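Local coordinates for protein-arginine-phosphatase (Geobacillus stearothermophilus, PDB 4PIC) that removes phosphate from phosphoarginine residues in proteins, probably opposing the protein arginine kinase McsB, and shows almost no activity toward phosphotyrosine peptides, at residues T10-C14 / H63-Q67; M18-L22 / V53-I59; G113-D117 / A129-L133. All blocks are in the same frame, centred on the assembly; numbering follows the deposited sequence.

Contact 1. Residues T10-C14 / H63-Q67. With PO4 (phosphate ion), chain C.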
ATOM      1  N   THR A  10       4.785   5.699  -1.114  1.00 10.96           N
ATOM      2  CA  THR A  10       4.016   4.996  -0.084  1.00 11.90           C
ATOM      3  C   THR A  10       3.740   5.881   1.118  1.00  9.32           C
ATOM      4  O   THR A  10       2.572   6.109   1.471  1.00 10.37           O
ATOM      5  CB  THR A  10       4.667   3.671   0.353  1.00 11.81           C
ATOM      6  OG1 THR A  10       4.759   2.809  -0.788  1.00 12.35           O
ATOM      7  CG2 THR A  10       3.835   2.979   1.452  1.00 13.90           C
ATOM      8  N   GLY A  11       4.798   6.377   1.758  1.00 12.13           N
ATOM      9  CA  GLY A  11       4.647   7.118   3.000  1.00 12.51           C
ATOM     10  C   GLY A  11       4.460   8.617   2.823  1.00 12.66           C
ATOM     11  O   GLY A  11       4.099   9.313   3.776  1.00 12.24           O
ATOM     12  N   ASN A  12       4.691   9.111   1.603  1.00 11.56           N
ATOM     13  CA  ASN A  12       4.608  10.541   1.295  1.00 11.78           C
ATOM     14  C   ASN A  12       5.473  11.367   2.251  1.00 12.06           C
ATOM     15  O   ASN A  12       5.052  12.430   2.723  1.00 12.25           O
ATOM     16  CB  ASN A  12       3.154  11.014   1.330  1.00 11.31           C
ATOM     17  CG  ASN A  12       2.967  12.414   0.763  1.00 11.38           C
ATOM     18  OD1 ASN A  12       2.186  13.210   1.307  1.00 11.96           O
ATOM     19  ND2 ASN A  12       3.666  12.728  -0.331  1.00 12.84           N
ATOM     20  N   THR A  13       6.673  10.863   2.539  1.00 11.27           N
ATOM     21  CA  THR A  13       7.647  11.608   3.356  1.00 11.31           C
ATOM     22  C   THR A  13       8.991  11.771   2.651  1.00 13.37           C
ATOM     23  O   THR A  13       9.774  12.654   3.001  1.00 13.45           O
ATOM     24  CB  THR A  13       7.913  10.960   4.737  1.00 14.86           C
ATOM     25  OG1 THR A  13       8.390   9.622   4.560  1.00 15.01           O
ATOM     26  CG2 THR A  13       6.648  10.945   5.585  1.00 13.96           C
ATOM     27  N   CYS A  14       9.256  10.932   1.653  1.00 12.76           N
ATOM     28  CA  CYS A  14      10.572  10.919   1.029  1.00 13.57           C
ATOM     29  C   CYS A  14      10.558  11.274  -0.465  1.00 11.89           C
ATOM     30  O   CYS A  14      10.741  12.436  -0.822  1.00 12.55           O
ATOM     31  CB  CYS A  14      11.279   9.599   1.345  1.00 13.04           C
ATOM     32  SG  CYS A  14      11.477   9.372   3.142  1.00 17.33           S
ATOM     33  N   HIS A  63       5.922  20.822   3.891  1.00 25.71           N
ATOM     34  CA  HIS A  63       5.260  19.602   3.455  1.00 22.97           C
ATOM     35  C   HIS A  63       4.512  18.974   4.617  1.00 19.36           C
ATOM     36  O   HIS A  63       5.050  18.874   5.726  1.00 21.69           O
ATOM     37  CB  HIS A  63       6.254  18.579   2.908  1.00 21.16           C
ATOM     38  CG  HIS A  63       5.617  17.267   2.564  1.00 17.24           C
ATOM     39  ND1 HIS A  63       4.789  17.109   1.475  1.00 17.88           N
ATOM     40  CD2 HIS A  63       5.646  16.068   3.194  1.00 16.86           C
ATOM     41  CE1 HIS A  63       4.353  15.862   1.434  1.00 15.90           C
ATOM     42  NE2 HIS A  63       4.862  15.210   2.462  1.00 16.13           N
ATOM     43  N   ARG A  64       3.277  18.553   4.349  1.00 18.02           N
ATOM     44  CA  ARG A  64       2.506  17.721   5.274  1.00 19.94           C
ATOM     45  C   ARG A  64       2.086  16.474   4.525  1.00 15.73           C
ATOM     46  O   ARG A  64       1.448  16.577   3.478  1.00 16.58           O
ATOM     47  CB  ARG A  64       1.226  18.431   5.726  1.00 25.11           C
ATOM     48  CG  ARG A  64       1.342  19.925   5.948  1.00 32.18           C
ATOM     49  CD  ARG A  64       1.662  20.243   7.390  1.00 29.56           C
ATOM     50  NE  ARG A  64       2.842  19.521   7.852  1.00 30.41           N
ATOM     51  CZ  ARG A  64       3.601  19.900   8.871  1.00 32.60           C
ATOM     52  NH1 ARG A  64       3.312  21.005   9.542  1.00 38.20           N
ATOM     53  NH2 ARG A  64       4.658  19.177   9.212  1.00 34.61           N
ATOM     54  N   SER A  65       2.417  15.300   5.061  1.00 15.95           N
ATOM     55  CA  SER A  65       2.056  14.050   4.389  1.00 15.09           C
ATOM     56  C   SER A  65       0.541  13.874   4.295  1.00 14.01           C
ATOM     57  O   SER A  65      -0.206  14.366   5.150  1.00 17.09           O
ATOM     58  CB  SER A  65       2.687  12.851   5.090  1.00 15.60           C
ATOM     59  OG  SER A  65       2.121  12.619   6.371  1.00 15.33           O
ATOM     60  N   SER A  66       0.098  13.208   3.231  1.00 14.48           N
ATOM     61  CA  SER A  66      -1.318  12.952   2.998  1.00 17.74           C
ATOM     62  C   SER A  66      -1.502  11.523   2.517  1.00 15.33           C
ATOM     63  O   SER A  66      -0.737  11.040   1.686  1.00 14.10           O
ATOM     64  CB  SER A  66      -1.877  13.883   1.917  1.00 19.81           C
ATOM     65  OG  SER A  66      -1.547  15.235   2.155  1.00 24.42           O
ATOM     66  N   GLN A  67      -2.520  10.850   3.044  1.00 14.59           N
ATOM     67  CA  GLN A  67      -2.952   9.577   2.484  1.00 13.84           C
ATOM     68  C   GLN A  67      -3.663   9.803   1.153  1.00 13.62           C
ATOM     69  O   GLN A  67      -4.583  10.622   1.059  1.00 15.27           O
ATOM     70  CB  GLN A  67      -3.890   8.866   3.465  1.00 14.36           C
ATOM     71  CG  GLN A  67      -4.631   7.664   2.890  1.00 14.53           C
ATOM     72  CD  GLN A  67      -3.701   6.541   2.474  1.00 11.85           C
ATOM     73  OE1 GLN A  67      -2.848   6.104   3.252  1.00 13.79           O
ATOM     74  NE2 GLN A  67      -3.871   6.061   1.240  1.00 11.47           N
TER
HETATM   75  P   PO4 C 201       8.239   4.778   0.181  1.00 19.67           P
HETATM   76  O1  PO4 C 201       7.372   5.671   1.033  1.00 20.73           O
HETATM   77  O2  PO4 C 201       8.302   3.401   0.794  1.00 22.10           O
HETATM   78  O3  PO4 C 201       7.695   4.705  -1.206  1.00 17.14           O
HETATM   79  O4  PO4 C 201       9.633   5.356   0.187  1.00 23.48           O
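This is a polar loop-to-loop contact at the active site: Thr10-Cys14 belong to the phosphate-binding P-loop between strand 3-9 and helix 15-25, and His63-Gln67 lie in the loop before helix 70-75. Asn12 is the centre of it, its CA 5.3 Å from that of Ser65. With positive phi and psi (53/42), which Asn tolerates better than most residues, its backbone bends the loop, so that its carbonyl and its side chain can both face the second segment. His63 NE2 donates to Asn12 O (2.8 Å), and Ser66 N donates to Asn12 OD1 (2.8 Å); ND2 is held by Ser16 and Ser35. Ser65 is small enough to pack beneath Asn12, while its hydroxyl bonds to Ala41 and Ser44. On the phosphate side, Gly11 N meets PO4 O1 at 2.8 Å and Thr10 N meets PO4 O3 at 3.1 Å, and Arg15 also binds the ion. Asn12 thus ties the P-loop to 63-67, consistent with holding the P-loop amides ready for the substrate phosphoryl group.

Contact 2. Residues M18-L22 / V53-I59; sequences MAAAL and VLKEKGI
Helix 15-25 packs here against the C-terminal part of helix 48-56 and the chain that leaves it, through apolar side chains. Residues 18-22 are regular helix, with Leu22 N bonded to Met18 O at 2.9 Å. The second helix runs through residues 53-55 and closes in a Schellman motif: Ile59 N to Leu54 O is 3.0 Å and Gly58 N to Lys55 O is 2.9 Å. Gly58 is the C-prime residue at phi 83°, a value glycine adopts without strain, and Ile59 then turns extended (-106/124). The CA atoms approach closest at Met18-Leu54 (7.1 Å) and Ala21-Ile59 (7.3 Å). Met18, modelled as selenomethionine, is an mtm rotamer; its flexible chain brings SE to 3.6 Å from Val53 CG2, while its CG lies 4.1 Å from Leu54 CD1. Ala19 and Ala20 turn to the sheet, where both touch Phe7. The CA-to-CB bond of Ala21 points toward the partner, and its lone methyl lets two larger side chains close in: CB is 3.8 Å from Leu54 CD1 and 3.9 Å from Ile59 CG2. Leu22 (mt) sets off sideways, then puts CD2 3.8 Å from Ile59 CD1 and CG 4.2 Å from Leu54 CD2. Leu54 and Ile59 are also mt. Such Schellman ends are characteristic in returning an apolar residue to the helix's buried face. Cohesion between the two segments therefore comes from dispersion and the exclusion of water.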
HETATM    1  N   MSE A  18       9.775  15.177  -2.432  1.00 10.21           N
HETATM    2  CA  MSE A  18      10.882  15.777  -3.164  1.00 11.38           C
HETATM    3  C   MSE A  18      10.459  16.134  -4.588  1.00  9.65           C
HETATM    4  O   MSE A  18      10.762  17.222  -5.084  1.00 10.67           O
HETATM    5  CB  MSE A  18      12.104  14.859  -3.187  1.00 10.72           C
HETATM    6  CG  MSE A  18      12.841  14.807  -1.849  1.00 10.76           C
HETATM    7 SE   MSE A  18      14.608  13.973  -1.917  1.00 16.31          SE
HETATM    8  CE  MSE A  18      14.052  12.150  -2.338  1.00 14.10           C
ATOM      9  N   ALA A  19       9.771  15.217  -5.253  1.00  8.60           N
ATOM     10  CA  ALA A  19       9.257  15.465  -6.586  1.00  8.89           C
ATOM     11  C   ALA A  19       8.366  16.691  -6.594  1.00 11.16           C
ATOM     12  O   ALA A  19       8.523  17.571  -7.450  1.00 10.83           O
ATOM     13  CB  ALA A  19       8.495  14.240  -7.086  1.00  9.86           C
ATOM     14  N   ALA A  20       7.431  16.757  -5.655  1.00 10.44           N
ATOM     15  CA  ALA A  20       6.501  17.874  -5.587  1.00 10.21           C
ATOM     16  C   ALA A  20       7.241  19.177  -5.334  1.00 11.25           C
ATOM     17  O   ALA A  20       6.944  20.187  -5.971  1.00 10.71           O
ATOM     18  CB  ALA A  20       5.436  17.633  -4.510  1.00 12.35           C
ATOM     19  N   ALA A  21       8.214  19.156  -4.434  1.00 11.14           N
ATOM     20  CA  ALA A  21       8.953  20.374  -4.124  1.00 11.85           C
ATOM     21  C   ALA A  21       9.753  20.873  -5.317  1.00 11.99           C
ATOM     22  O   ALA A  21       9.812  22.079  -5.571  1.00 11.59           O
ATOM     23  CB  ALA A  21       9.860  20.174  -2.925  1.00 11.94           C
ATOM     24  N   LEU A  22      10.386  19.950  -6.040  1.00 10.18           N
ATOM     25  CA  LEU A  22      11.180  20.332  -7.205  1.00 12.48           C
ATOM     26  C   LEU A  22      10.302  20.951  -8.276  1.00 10.95           C
ATOM     27  O   LEU A  22      10.686  21.939  -8.899  1.00 11.40           O
ATOM     28  CB  LEU A  22      11.936  19.122  -7.760  1.00 11.08           C
ATOM     29  CG  LEU A  22      13.109  18.677  -6.892  1.00 11.15           C
ATOM     30  CD1 LEU A  22      13.516  17.273  -7.292  1.00 12.84           C
ATOM     31  CD2 LEU A  22      14.267  19.649  -7.076  1.00 13.58           C
ATOM     32  N   VAL A  53      18.556  17.474   1.462  1.00 12.64           N
ATOM     33  CA  VAL A  53      18.971  17.521   0.062  1.00 13.29           C
ATOM     34  C   VAL A  53      18.169  18.550  -0.740  1.00 11.18           C
ATOM     35  O   VAL A  53      18.691  19.157  -1.689  1.00 11.60           O
ATOM     36  CB  VAL A  53      19.000  16.133  -0.620  1.00 12.28           C
ATOM     37  CG1 VAL A  53      19.874  15.172   0.192  1.00 12.57           C
ATOM     38  CG2 VAL A  53      17.603  15.579  -0.749  1.00 12.86           C
ATOM     39  N   LEU A  54      16.927  18.809  -0.332  1.00 10.83           N
ATOM     40  CA  LEU A  54      16.189  19.920  -0.936  1.00 11.54           C
ATOM     41  C   LEU A  54      16.831  21.256  -0.567  1.00 11.58           C
ATOM     42  O   LEU A  54      16.963  22.137  -1.415  1.00 11.91           O
ATOM     43  CB  LEU A  54      14.705  19.900  -0.561  1.00 11.70           C
ATOM     44  CG  LEU A  54      13.907  18.762  -1.204  1.00 10.37           C
ATOM     45  CD1 LEU A  54      12.518  18.699  -0.596  1.00 12.19           C
ATOM     46  CD2 LEU A  54      13.823  18.924  -2.731  1.00 11.40           C
ATOM     47  N   LYS A  55      17.248  21.397   0.682  1.00 12.49           N
ATOM     48  CA  LYS A  55      17.905  22.623   1.134  1.00 14.22           C
ATOM     49  C   LYS A  55      19.165  22.911   0.310  1.00 14.28           C
ATOM     50  O   LYS A  55      19.476  24.075   0.022  1.00 12.93           O
ATOM     51  CB  LYS A  55      18.251  22.517   2.626  1.00 14.01           C
ATOM     52  CG  LYS A  55      18.717  23.823   3.262  1.00 19.05           C
ATOM     53  CD  LYS A  55      19.236  23.582   4.676  1.00 21.36           C
ATOM     54  CE  LYS A  55      19.337  24.884   5.460  1.00 28.14           C
ATOM     55  NZ  LYS A  55      17.995  25.376   5.895  1.00 30.83           N
ATOM     56  N   GLU A  56      19.872  21.860  -0.101  1.00 12.04           N
ATOM     57  CA  GLU A  56      21.093  22.021  -0.892  1.00 13.74           C
ATOM     58  C   GLU A  56      20.810  22.690  -2.234  1.00 13.61           C
ATOM     59  O   GLU A  56      21.693  23.312  -2.838  1.00 17.03           O
ATOM     60  CB  GLU A  56      21.763  20.671  -1.143  1.00 14.42           C
ATOM     61  CG  GLU A  56      22.235  19.976   0.110  1.00 14.90           C
ATOM     62  CD  GLU A  56      22.706  18.553  -0.132  1.00 17.72           C
ATOM     63  OE1 GLU A  56      22.750  18.108  -1.303  1.00 16.84           O
ATOM     64  OE2 GLU A  56      23.047  17.882   0.862  1.00 19.94           O
ATOM     65  N   LYS A  57      19.587  22.534  -2.719  1.00 12.29           N
ATOM     66  CA  LYS A  57      19.178  23.157  -3.972  1.00 13.37           C
ATOM     67  C   LYS A  57      18.317  24.403  -3.765  1.00 13.95           C
ATOM     68  O   LYS A  57      17.657  24.871  -4.700  1.00 15.39           O
ATOM     69  CB  LYS A  57      18.459  22.133  -4.851  1.00 15.18           C
ATOM     70  CG  LYS A  57      19.362  20.986  -5.296  1.00 19.38           C
ATOM     71  CD  LYS A  57      20.681  21.529  -5.850  1.00 24.69           C
ATOM     72  CE  LYS A  57      21.564  20.435  -6.436  1.00 26.28           C
ATOM     73  NZ  LYS A  57      21.049  19.961  -7.749  1.00 29.82           N
ATOM     74  N   GLY A  58      18.337  24.931  -2.545  1.00 13.56           N
ATOM     75  CA  GLY A  58      17.649  26.164  -2.212  1.00 14.74           C
ATOM     76  C   GLY A  58      16.174  26.047  -1.896  1.00 15.93           C
ATOM     77  O   GLY A  58      15.459  27.050  -1.848  1.00 20.50           O
ATOM     78  N   ILE A  59      15.702  24.823  -1.679  1.00 13.24           N
ATOM     79  CA  ILE A  59      14.281  24.596  -1.481  1.00 17.27           C
ATOM     80  C   ILE A  59      14.006  24.299  -0.012  1.00 17.19           C
ATOM     81  O   ILE A  59      14.627  23.414   0.576  1.00 17.79           O
ATOM     82  CB  ILE A  59      13.798  23.452  -2.373  1.00 15.24           C
ATOM     83  CG1 ILE A  59      13.926  23.861  -3.843  1.00 15.79           C
ATOM     84  CG2 ILE A  59      12.356  23.083  -2.040  1.00 17.48           C
ATOM     85  CD1 ILE A  59      13.706  22.706  -4.821  1.00 16.42           C
TER

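Contact 3. Residues G113-D117 / A129-L133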
ATOM      1  N   GLY A 113      11.371   3.029 -15.388  1.00 23.02           N
ATOM      2  CA  GLY A 113      12.393   3.057 -14.366  1.00 24.63           C
ATOM      3  C   GLY A 113      11.763   3.528 -13.077  1.00 22.13           C
ATOM      4  O   GLY A 113      10.730   4.209 -13.101  1.00 23.48           O
ATOM      5  N   ASP A 114      12.372   3.142 -11.963  1.00 20.32           N
ATOM      6  CA  ASP A 114      11.929   3.579 -10.649  1.00 17.69           C
ATOM      7  C   ASP A 114      12.891   4.612 -10.111  1.00 18.18           C
ATOM      8  O   ASP A 114      14.098   4.530 -10.348  1.00 20.11           O
ATOM      9  CB  ASP A 114      11.886   2.400  -9.673  1.00 19.83           C
ATOM     10  CG  ASP A 114      10.864   1.355 -10.057  1.00 20.30           C
ATOM     11  OD1 ASP A 114      10.003   1.658 -10.897  1.00 20.14           O
ATOM     12  OD2 ASP A 114      10.926   0.237  -9.503  1.00 24.31           O
ATOM     13  N   ILE A 115      12.359   5.574  -9.366  1.00 14.86           N
ATOM     14  CA  ILE A 115      13.207   6.530  -8.668  1.00 16.08           C
ATOM     15  C   ILE A 115      13.931   5.783  -7.545  1.00 16.70           C
ATOM     16  O   ILE A 115      13.324   4.947  -6.863  1.00 17.67           O
ATOM     17  CB  ILE A 115      12.378   7.696  -8.092  1.00 13.70           C
ATOM     18  CG1 ILE A 115      11.670   8.452  -9.220  1.00 14.57           C
ATOM     19  CG2 ILE A 115      13.255   8.623  -7.246  1.00 14.00           C
ATOM     20  CD1 ILE A 115      12.615   9.037 -10.251  1.00 16.73           C
ATOM     21  N   ALA A 116      15.225   6.046  -7.378  1.00 16.97           N
ATOM     22  CA  ALA A 116      16.015   5.388  -6.331  1.00 19.28           C
ATOM     23  C   ALA A 116      15.324   5.437  -4.969  1.00 17.79           C
ATOM     24  O   ALA A 116      14.841   6.489  -4.552  1.00 17.11           O
ATOM     25  CB  ALA A 116      17.399   6.015  -6.239  1.00 18.79           C
ATOM     26  N   ASP A 117      15.292   4.296  -4.279  1.00 17.36           N
ATOM     27  CA  ASP A 117      14.686   4.195  -2.953  1.00 19.64           C
ATOM     28  C   ASP A 117      15.745   4.298  -1.860  1.00 20.95           C
ATOM     29  O   ASP A 117      16.581   3.402  -1.715  1.00 22.30           O
ATOM     30  CB  ASP A 117      13.957   2.854  -2.818  1.00 18.98           C
ATOM     31  CG  ASP A 117      13.055   2.800  -1.603  1.00 22.17           C
ATOM     32  OD1 ASP A 117      13.179   3.663  -0.715  1.00 20.26           O
ATOM     33  OD2 ASP A 117      12.219   1.879  -1.521  1.00 23.45           O
ATOM     34  N   ALA A 129      18.426  10.129  -5.424  1.00 12.26           N
ATOM     35  CA  ALA A 129      17.012  10.203  -5.793  1.00 11.79           C
ATOM     36  C   ALA A 129      16.644  11.620  -6.228  1.00 11.98           C
ATOM     37  O   ALA A 129      15.969  11.816  -7.240  1.00 11.09           O
ATOM     38  CB  ALA A 129      16.134   9.761  -4.633  1.00 12.22           C
ATOM     39  N   ARG A 130      17.095  12.611  -5.464  1.00 11.47           N
ATOM     40  CA  ARG A 130      16.842  14.000  -5.816  1.00 11.79           C
ATOM     41  C   ARG A 130      17.381  14.324  -7.207  1.00 13.05           C
ATOM     42  O   ARG A 130      16.728  15.009  -7.987  1.00 12.76           O
ATOM     43  CB  ARG A 130      17.459  14.952  -4.789  1.00 12.18           C
ATOM     44  CG  ARG A 130      17.105  16.413  -5.055  1.00 12.68           C
ATOM     45  CD  ARG A 130      18.137  17.338  -4.431  1.00 14.15           C
ATOM     46  NE  ARG A 130      19.424  17.180  -5.101  1.00 14.67           N
ATOM     47  CZ  ARG A 130      20.603  17.460  -4.553  1.00 15.70           C
ATOM     48  NH1 ARG A 130      20.685  17.923  -3.309  1.00 13.92           N
ATOM     49  NH2 ARG A 130      21.709  17.267  -5.256  1.00 19.04           N
ATOM     50  N   ASP A 131      18.580  13.842  -7.518  1.00 12.14           N
ATOM     51  CA  ASP A 131      19.219  14.153  -8.786  1.00 14.46           C
ATOM     52  C   ASP A 131      18.452  13.523  -9.941  1.00 12.35           C
ATOM     53  O   ASP A 131      18.266  14.153 -10.981  1.00 13.69           O
ATOM     54  CB  ASP A 131      20.674  13.680  -8.781  1.00 14.71           C
ATOM     55  CG  ASP A 131      21.560  14.519  -7.873  1.00 19.09           C
ATOM     56  OD1 ASP A 131      21.194  15.679  -7.585  1.00 17.90           O
ATOM     57  OD2 ASP A 131      22.629  14.017  -7.462  1.00 18.23           O
ATOM     58  N   GLU A 132      17.992  12.294  -9.744  1.00 13.34           N
ATOM     59  CA  GLU A 132      17.158  11.626 -10.742  1.00 14.88           C
ATOM     60  C   GLU A 132      15.893  12.436 -10.962  1.00 13.58           C
ATOM     61  O   GLU A 132      15.489  12.690 -12.098  1.00 14.83           O
ATOM     62  CB  GLU A 132      16.772  10.210 -10.302  1.00 17.31           C
ATOM     63  CG  GLU A 132      17.905   9.178 -10.319  1.00 20.09           C
ATOM     64  CD  GLU A 132      17.492   7.853  -9.703  1.00 23.53           C
ATOM     65  OE1 GLU A 132      16.379   7.780  -9.138  1.00 20.82           O
ATOM     66  OE2 GLU A 132      18.284   6.884  -9.768  1.00 25.98           O
ATOM     67  N   LEU A 133      15.270  12.844  -9.861  1.00 12.50           N
ATOM     68  CA  LEU A 133      14.034  13.613  -9.926  1.00 12.63           C
ATOM     69  C   LEU A 133      14.238  14.968 -10.581  1.00 13.76           C
ATOM     70  O   LEU A 133      13.392  15.416 -11.345  1.00 12.91           O
ATOM     71  CB  LEU A 133      13.453  13.806  -8.529  1.00 11.01           C
ATOM     72  CG  LEU A 133      12.834  12.574  -7.896  1.00 11.35           C
ATOM     73  CD1 LEU A 133      12.560  12.835  -6.418  1.00 11.09           C
ATOM     74  CD2 LEU A 133      11.553  12.223  -8.639  1.00 12.99           C
TER
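Ile115 forms the apolar centre, its end reaching over helix 123-150: CD1 lies 3.7 Å from Leu133 CD2 and CG2 is 4.1 Å from Ala129 CB. Leu133 and Ala129 stand one turn apart on the helix, so the branched isoleucine can span both, and Met18 of helix 15-25 touches both from another direction. The small side chains of Ala116 and Ala129 allow the backbones within 4.9 Å, CA to CA, with their CB atoms 4.3 Å apart. Farther out, Glu132 extends its carboxylate to the loop, where Ala116 N donates to OE1 at 2.7 Å in a nearly linear bond (175°); glutamate is long enough to reach from the helix to this main-chain amide. Ile115 O, meanwhile, accepts from Arg15 of the P-loop. Next along the chain is Asp117, the probable proton donor, whose CA-to-CB bond points away from the helix. A loop carrying the probable general acid and pinned beside the P-loop in this way is typical of low molecular weight protein tyrosine phosphatases.

How the contacts relate
From the N terminus, strand 3-9 runs directly into the P-loop, where contact 1 opens; helix 15-25 follows and opens contact 2. The chain then forms strand 31-37 and helix 48-56, closing contact 2 at 53-59 and, a few residues later, contact 1 at 63-67, so contact 2 is nested inside the loop of contact 1, which ties the P-loop to the loop before helix 70-75. Contact 3 comes later in series, a short closure between loop 113-117 and helix 123-150. Contacts 2 and 3 touch: Arg130 NH1 meets Glu56 OE1 at 2.9 Å in a salt bridge, and Leu22 CD1 packs on Leu133 CB at 3.7 Å. Helices 15-25, 48-56 and 123-150 are thereby joined.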